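Local coordinates for protein putative phosphatase (Bacteroides thetaiotaomicron, PDB 3KYA) that is a putative phosphatase that binds zinc ions and carries an IPT/TIG domain joined to a larger region rich in beta strands, at residues A[12-23]-A[80-91]. Numbering follows the deposited sequence. Where two conformers were deposited one is given.
Sequences FDPSKPVAISDF and IEITVGEGENAV. With ZN (zinc ion), chain B; EDO (1,2-ethanediol), chain E.
Phe12 and Val84 meet through matched torsions: CG of Phe12 lies anti to its backbone N (chi1 172°), which lays the ring across Val84, and the same setting in Val84 lifts CG1 against the ring. Val84 CG1 sits 3.6 Å from the ring centroid of Phe12, 16° off the normal, a CH-pi contact over one face; the opposite face carries the backbone N of Pro14, so the ring is held flat between the two. Asn89 O lies at the ring edge, in plane, 3.5 Å from Phe12 CE2, and Phe12 CZ meets Val91 CG2. Gly85 passes close to the same ring, and a CB on it would strike Phe12 CE2. With an alanine in place of Phe12, Val84 CG1 would probably lose the ring that covers it, and a gap would be likely to open between the 13-16 turn and the 85-90 loop. That type I turn is braced by an Asx turn, Asp13 OD1 accepting from both the N and OG of Ser15, while Pro14 CB rests 4.0 Å from Asn89 CB. Farther along, Val18 CG2 fits between Val91 CG1 (3.7 Å) and Val84 CG2, and Ile20 CD1 lies 3.9 Å from Ile80 CG2. At the far end of the same interior, Ile80 CD1 stands 3.8 Å from the ring centroid of Phe23, over the face. No hydrogen bond links the segments; strands 19-23 and 80-84, 8.8 Å apart at 139°, join by apolar side chains alone, with Ile36 touching Ile20, Ile80 and Ile82. Asp22, outside this packing, binds a zinc ion through OD2 at 2.2 Å, with one further ligand atom from beyond the two segments. Such face-to-face packing of strands is characteristic of the immunoglobulin-like beta sandwich of IPT/TIG domains.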
loop_
_atom_site.group_PDB
_atom_site.type_symbol
_atom_site.label_atom_id
_atom_site.label_comp_id
_atom_site.label_asym_id
_atom_site.label_seq_id
_atom_site.Cartn_x
_atom_site.Cartn_y
_atom_site.Cartn_z
ATOM N N PHE A 12 -2.830 -19.107 39.400
ATOM C CA PHE A 12 -4.246 -19.449 39.254
ATOM C C PHE A 12 -4.780 -20.070 40.538
ATOM O O PHE A 12 -4.132 -20.935 41.119
ATOM C CB PHE A 12 -4.443 -20.418 38.079
ATOM C CG PHE A 12 -5.835 -20.991 37.967
ATOM C CD1 PHE A 12 -6.941 -20.159 37.819
ATOM C CD2 PHE A 12 -6.033 -22.369 37.954
ATOM C CE1 PHE A 12 -8.221 -20.687 37.693
ATOM C CE2 PHE A 12 -7.301 -22.903 37.832
ATOM C CZ PHE A 12 -8.401 -22.064 37.702
ATOM N N ASP A 13 -5.947 -19.606 40.983
ATOM C CA ASP A 13 -6.602 -20.130 42.190
ATOM C C ASP A 13 -7.943 -20.738 41.760
ATOM O O ASP A 13 -8.904 -20.004 41.504
ATOM C CB ASP A 13 -6.794 -19.015 43.218
ATOM C CG ASP A 13 -7.292 -19.528 44.573
ATOM O OD1 ASP A 13 -7.872 -20.631 44.634
ATOM O OD2 ASP A 13 -7.099 -18.813 45.583
ATOM N N PRO A 14 -8.019 -22.083 41.668
ATOM C CA PRO A 14 -9.242 -22.746 41.196
ATOM C C PRO A 14 -10.474 -22.616 42.105
ATOM O O PRO A 14 -11.557 -23.021 41.692
ATOM C CB PRO A 14 -8.823 -24.217 41.074
ATOM C CG PRO A 14 -7.661 -24.364 41.950
ATOM C CD PRO A 14 -6.943 -23.055 41.936
ATOM N N SER A 15 -10.310 -22.082 43.316
ATOM C CA SER A 15 -11.444 -21.859 44.222
ATOM C C SER A 15 -12.064 -20.473 44.010
ATOM O O SER A 15 -13.070 -20.150 44.633
ATOM C CB SER A 15 -11.016 -22.008 45.678
ATOM O OG SER A 15 -10.045 -21.038 46.024
ATOM N N LYS A 16 -11.463 -19.665 43.131
ATOM C CA LYS A 16 -11.942 -18.322 42.827
ATOM C C LYS A 16 -12.406 -18.219 41.384
ATOM O O LYS A 16 -11.875 -18.905 40.505
ATOM C CB LYS A 16 -10.830 -17.297 43.055
ATOM C CG LYS A 16 -10.353 -17.152 44.502
ATOM C CD LYS A 16 -11.472 -16.631 45.405
ATOM C CE LYS A 16 -10.953 -16.136 46.748
ATOM N NZ LYS A 16 -10.331 -17.204 47.569
ATOM N N PRO A 17 -13.384 -17.334 41.120
ATOM C CA PRO A 17 -13.841 -17.186 39.748
ATOM C C PRO A 17 -12.760 -16.623 38.833
ATOM O O PRO A 17 -11.755 -16.085 39.304
ATOM C CB PRO A 17 -15.002 -16.185 39.863
ATOM C CG PRO A 17 -14.798 -15.484 41.159
ATOM C CD PRO A 17 -14.132 -16.471 42.057
ATOM N N VAL A 18 -12.958 -16.805 37.535
ATOM C CA VAL A 18 -12.118 -16.203 36.522
ATOM C C VAL A 18 -12.982 -15.063 36.008
ATOM O O VAL A 18 -14.200 -15.226 35.849
ATOM C CB VAL A 18 -11.761 -17.172 35.389
ATOM C CG1 VAL A 18 -11.079 -16.428 34.243
ATOM C CG2 VAL A 18 -10.875 -18.283 35.906
ATOM N N ALA A 19 -12.375 -13.907 35.771
ATOM C CA ALA A 19 -13.118 -12.752 35.292
ATOM C C ALA A 19 -12.445 -12.110 34.095
ATOM O O ALA A 19 -11.229 -12.130 33.993
ATOM C CB ALA A 19 -13.270 -11.717 36.426
ATOM N N ILE A 20 -13.260 -11.583 33.178
ATOM C CA ILE A 20 -12.803 -10.772 32.060
ATOM C C ILE A 20 -13.401 -9.382 32.283
ATOM O O ILE A 20 -14.625 -9.247 32.341
ATOM C CB ILE A 20 -13.266 -11.319 30.710
ATOM C CG1 ILE A 20 -12.570 -12.660 30.437
ATOM C CG2 ILE A 20 -12.988 -10.293 29.607
ATOM C CD1 ILE A 20 -13.054 -13.358 29.168
ATOM N N SER A 21 -12.549 -8.364 32.396
ATOM C CA SER A 21 -13.009 -6.995 32.663
ATOM C C SER A 21 -13.014 -6.082 31.444
ATOM O O SER A 21 -13.757 -5.102 31.414
ATOM C CB SER A 21 -12.114 -6.359 33.729
ATOM O OG SER A 21 -10.771 -6.345 33.278
ATOM N N ASP A 22 -12.202 -6.396 30.436
ATOM C CA ASP A 22 -12.040 -5.515 29.300
ATOM C C ASP A 22 -11.216 -6.233 28.240
ATOM O O ASP A 22 -10.604 -7.257 28.511
ATOM C CB ASP A 22 -11.285 -4.255 29.764
ATOM C CG ASP A 22 -11.456 -3.060 28.841
ATOM O OD1 ASP A 22 -12.158 -3.140 27.812
ATOM O OD2 ASP A 22 -10.902 -1.988 29.189
ATOM N N PHE A 23 -11.227 -5.697 27.033
ATOM C CA PHE A 23 -10.387 -6.209 25.960
ATOM C C PHE A 23 -10.145 -5.102 24.957
ATOM O O PHE A 23 -10.923 -4.139 24.878
ATOM C CB PHE A 23 -10.973 -7.474 25.288
ATOM C CG PHE A 23 -12.397 -7.329 24.819
ATOM C CD1 PHE A 23 -12.684 -6.826 23.566
ATOM C CD2 PHE A 23 -13.446 -7.717 25.635
ATOM C CE1 PHE A 23 -14.006 -6.671 23.140
ATOM C CE2 PHE A 23 -14.770 -7.574 25.222
ATOM C CZ PHE A 23 -15.051 -7.058 23.962
ATOM N N ILE A 80 -16.586 -13.992 23.857
ATOM C CA ILE A 80 -15.270 -14.396 24.368
ATOM C C ILE A 80 -15.444 -15.311 25.565
ATOM O O ILE A 80 -16.045 -14.917 26.567
ATOM C CB ILE A 80 -14.423 -13.174 24.757
ATOM C CG1 ILE A 80 -14.233 -12.266 23.545
ATOM C CG2 ILE A 80 -13.076 -13.604 25.294
ATOM C CD1 ILE A 80 -13.603 -10.939 23.841
ATOM N N GLU A 81 -14.940 -16.541 25.454
ATOM C CA GLU A 81 -15.066 -17.529 26.518
ATOM C C GLU A 81 -13.671 -18.030 26.835
ATOM O O GLU A 81 -12.883 -18.297 25.916
ATOM C CB GLU A 81 -16.001 -18.663 26.086
ATOM C CG GLU A 81 -16.265 -19.740 27.132
ATOM C CD GLU A 81 -16.953 -20.972 26.551
ATOM O OE1 GLU A 81 -18.144 -20.893 26.169
ATOM O OE2 GLU A 81 -16.313 -22.039 26.498
ATOM N N ILE A 82 -13.356 -18.097 28.128
ATOM C CA ILE A 82 -12.046 -18.537 28.590
ATOM C C ILE A 82 -12.219 -19.605 29.650
ATOM O O ILE A 82 -13.111 -19.501 30.499
ATOM C CB ILE A 82 -11.222 -17.369 29.180
ATOM C CG1 ILE A 82 -10.933 -16.312 28.115
ATOM C CG2 ILE A 82 -9.893 -17.868 29.757
ATOM C CD1 ILE A 82 -10.074 -15.159 28.614
ATOM N N THR A 83 -11.385 -20.637 29.579
ATOM C CA THR A 83 -11.366 -21.713 30.552
ATOM C C THR A 83 -9.930 -21.823 31.037
ATOM O O THR A 83 -9.008 -21.970 30.229
ATOM C CB THR A 83 -11.824 -23.069 29.982
ATOM O OG1 THR A 83 -13.168 -22.964 29.512
ATOM C CG2 THR A 83 -11.742 -24.183 31.069
ATOM N N VAL A 84 -9.749 -21.708 32.346
ATOM C CA VAL A 84 -8.453 -21.808 32.984
ATOM C C VAL A 84 -8.477 -23.074 33.835
ATOM O O VAL A 84 -9.450 -23.333 34.549
ATOM C CB VAL A 84 -8.150 -20.573 33.856
ATOM C CG1 VAL A 84 -6.698 -20.622 34.401
ATOM C CG2 VAL A 84 -8.387 -19.295 33.062
ATOM N N GLY A 85 -7.417 -23.875 33.738
ATOM C CA GLY A 85 -7.334 -25.121 34.487
ATOM C C GLY A 85 -7.907 -26.310 33.738
ATOM O O GLY A 85 -8.453 -26.163 32.640
ATOM N N GLU A 86 -7.782 -27.494 34.333
ATOM C CA GLU A 86 -8.247 -28.723 33.700
ATOM C C GLU A 86 -8.968 -29.628 34.678
ATOM O O GLU A 86 -8.710 -29.585 35.875
ATOM C CB GLU A 86 -7.065 -29.492 33.114
ATOM C CG GLU A 86 -6.176 -28.705 32.181
ATOM C CD GLU A 86 -5.069 -29.569 31.611
ATOM O OE1 GLU A 86 -5.411 -30.527 30.887
ATOM O OE2 GLU A 86 -3.875 -29.315 31.903
ATOM N N GLY A 87 -9.872 -30.449 34.155
ATOM C CA GLY A 87 -10.620 -31.394 34.969
ATOM C C GLY A 87 -11.364 -30.730 36.115
ATOM O O GLY A 87 -12.039 -29.722 35.917
ATOM N N GLU A 88 -11.222 -31.286 37.318
ATOM C CA GLU A 88 -11.919 -30.760 38.502
ATOM C C GLU A 88 -11.564 -29.291 38.802
ATOM O O GLU A 88 -12.371 -28.575 39.385
ATOM C CB GLU A 88 -11.666 -31.645 39.746
ATOM C CG GLU A 88 -10.212 -31.692 40.242
ATOM C CD GLU A 88 -10.017 -32.529 41.509
ATOM O OE1 GLU A 88 -11.021 -33.013 42.081
ATOM O OE2 GLU A 88 -8.846 -32.701 41.932
ATOM N N ASN A 89 -10.368 -28.859 38.406
ATOM C CA ASN A 89 -9.907 -27.483 38.635
ATOM C C ASN A 89 -10.227 -26.479 37.515
ATOM O O ASN A 89 -9.791 -25.330 37.586
ATOM C CB ASN A 89 -8.395 -27.482 38.869
ATOM C CG ASN A 89 -8.000 -28.246 40.108
ATOM O OD1 ASN A 89 -8.838 -28.563 40.937
ATOM N ND2 ASN A 89 -6.714 -28.531 40.246
ATOM N N ALA A 90 -10.976 -26.897 36.494
ATOM C CA ALA A 90 -11.276 -26.017 35.363
ATOM C C ALA A 90 -12.352 -24.996 35.752
ATOM O O ALA A 90 -13.355 -25.366 36.359
ATOM C CB ALA A 90 -11.713 -26.826 34.148
ATOM N N VAL A 91 -12.103 -23.722 35.436
ATOM C CA VAL A 91 -13.027 -22.622 35.718
ATOM C C VAL A 91 -13.223 -21.847 34.418
ATOM O O VAL A 91 -12.248 -21.524 33.735
ATOM C CB VAL A 91 -12.508 -21.706 36.867
ATOM C CG1 VAL A 91 -13.495 -20.569 37.165
ATOM C CG2 VAL A 91 -12.272 -22.522 38.128
HETATM ZN ZN ZN B . -10.059 -1.733 31.209
HETATM C C1 EDO E . -13.066 -21.675 26.226
HETATM O O1 EDO E . -13.886 -22.108 27.313
HETATM C C2 EDO E . -12.181 -22.823 25.757
HETATM O O2 EDO E . -12.950 -23.872 25.167
#